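Local coordinates for protein protease LasA (Pseudomonas aeruginosa, PDB 3IT5) that is a secreted zinc metallopeptidase of the M23 family that cleaves pentaglycine cross-links of staphylococcal cell walls and contributes to degradation of host elastin, at residues A[133-138]-A[144-149]. Sequence-based numbering, arbitrary orientation.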
loop_
_atom_site.group_PDB
_atom_site.type_symbol
_atom_site.label_atom_id
_atom_site.label_comp_id
_atom_site.label_asym_id
_atom_site.label_seq_id
_atom_site.Cartn_x
_atom_site.Cartn_y
_atom_site.Cartn_z
ATOM N N SER A 133 8.133 -7.963 6.920
ATOM C CA SER A 133 6.874 -8.699 6.822
ATOM C C SER A 133 5.668 -7.877 7.267
ATOM O O SER A 133 5.709 -7.205 8.298
ATOM C CB SER A 133 6.941 -9.990 7.644
ATOM O OG SER A 133 5.676 -10.631 7.686
ATOM N N LEU A 134 4.594 -7.955 6.483
ATOM C CA LEU A 134 3.311 -7.356 6.841
ATOM C C LEU A 134 2.575 -8.107 7.960
ATOM O O LEU A 134 1.562 -7.620 8.465
ATOM C CB LEU A 134 2.405 -7.240 5.607
ATOM C CG LEU A 134 2.689 -6.103 4.618
ATOM C CD1 LEU A 134 1.932 -6.330 3.322
ATOM C CD2 LEU A 134 2.348 -4.732 5.213
ATOM N N GLN A 135 3.083 -9.276 8.355
ATOM C CA GLN A 135 2.447 -10.073 9.409
ATOM C C GLN A 135 2.202 -9.260 10.681
ATOM O O GLN A 135 3.131 -8.669 11.243
ATOM C CB GLN A 135 3.253 -11.347 9.713
ATOM C CG GLN A 135 2.616 -12.289 10.756
ATOM C CD GLN A 135 1.273 -12.871 10.324
ATOM O OE1 GLN A 135 0.827 -12.680 9.193
ATOM N NE2 GLN A 135 0.623 -13.587 11.233
ATOM N N GLY A 136 0.940 -9.211 11.103
ATOM C CA GLY A 136 0.551 -8.526 12.334
ATOM C C GLY A 136 0.477 -7.006 12.298
ATOM O O GLY A 136 0.082 -6.391 13.287
ATOM N N ALA A 137 0.851 -6.397 11.172
ATOM C CA ALA A 137 0.837 -4.936 11.035
ATOM C C ALA A 137 -0.583 -4.360 10.985
ATOM O O ALA A 137 -1.475 -4.945 10.367
ATOM C CB ALA A 137 1.629 -4.507 9.811
ATOM N N SER A 138 -0.783 -3.218 11.643
ATOM C CA SER A 138 -2.073 -2.520 11.605
ATOM C C SER A 138 -2.102 -1.367 10.598
ATOM O O SER A 138 -1.155 -0.586 10.496
ATOM C CB SER A 138 -2.475 -2.000 12.989
ATOM O OG SER A 138 -2.887 -3.052 13.844
ATOM N N ILE A 144 -3.293 -7.204 9.587
ATOM C CA ILE A 144 -3.119 -8.080 8.430
ATOM C C ILE A 144 -2.471 -9.416 8.814
ATOM O O ILE A 144 -1.514 -9.464 9.598
ATOM C CB ILE A 144 -2.363 -7.354 7.273
ATOM C CG1 ILE A 144 -2.179 -8.266 6.054
ATOM C CG2 ILE A 144 -1.030 -6.794 7.746
ATOM C CD1 ILE A 144 -1.844 -7.510 4.768
ATOM N N ASN A 145 -3.040 -10.497 8.293
ATOM C CA ASN A 145 -2.411 -11.803 8.358
ATOM C C ASN A 145 -1.932 -12.177 6.963
ATOM O O ASN A 145 -2.685 -12.095 5.986
ATOM C CB ASN A 145 -3.375 -12.859 8.896
ATOM C CG ASN A 145 -2.666 -14.125 9.358
ATOM O OD1 ASN A 145 -2.009 -14.139 10.403
ATOM N ND2 ASN A 145 -2.819 -15.203 8.593
ATOM N N VAL A 146 -0.668 -12.575 6.896
ATOM C CA VAL A 146 0.018 -12.914 5.659
ATOM C C VAL A 146 -0.251 -14.373 5.245
ATOM O O VAL A 146 -0.166 -15.288 6.070
ATOM C CB VAL A 146 1.539 -12.604 5.831
ATOM C CG1 VAL A 146 2.433 -13.680 5.256
ATOM C CG2 VAL A 146 1.874 -11.206 5.297
ATOM N N GLY A 147 -0.580 -14.569 3.966
ATOM C CA GLY A 147 -0.848 -15.898 3.396
ATOM C C GLY A 147 0.386 -16.782 3.280
ATOM O O GLY A 147 1.469 -16.406 3.728
ATOM N N THR A 148 0.229 -17.951 2.661
ATOM C CA THR A 148 1.298 -18.965 2.642
ATOM C C THR A 148 2.183 -18.957 1.388
ATOM O O THR A 148 3.282 -19.515 1.395
ATOM C CB THR A 148 0.749 -20.389 2.901
ATOM O OG1 THR A 148 -0.335 -20.667 2.005
ATOM C CG2 THR A 148 0.253 -20.515 4.334
ATOM N N SER A 149 1.701 -18.331 0.321
ATOM C CA SER A 149 2.497 -18.133 -0.890
ATOM C C SER A 149 2.393 -16.681 -1.328
ATOM O O SER A 149 1.487 -15.967 -0.895
ATOM C CB SER A 149 2.030 -19.066 -2.014
ATOM O OG SER A 149 0.633 -18.951 -2.230
#
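A type II beta turn, Leu134 to Ala137, in the loop that leads from the large antiparallel sheet of this M23 peptidase into its four-stranded sheet, docks on the C-terminal end of strand 142-145. Two backbone bonds fasten the turn to Ile144: Gly136 N gives to Ile144 O (2.9 Å), and Ile144 N gives to Ala137 O (3.0 Å). Gly136, with its positive phi of 77°, takes the third position of the turn. Beyond these, the Gln135 side chain continues the pairing. With CG anti to the backbone N (chi1 -177°) and a bend at chi2, its amide lies alongside the Asn145 side chain and is gripped at both poles. OE1 receives an almost straight bond from Val146 N (2.7 Å), which can only donate and thus sets the flip of the amide; NE2 then donates to Asn145 OD1 (2.8 Å). Asn145 ND2 gives to Arg157 O, fixing the second amide. On the inner side, Leu134 CB rests against CG2 of both Ile144 and Val146, at 4.1 and 4.0 Å, and Leu134 also touches Leu125 of the large sheet. The Gln135 and Asn145 amide planes stand 71° apart, and NE2 approaches OD1 from above the Asn145 carbonyl plane.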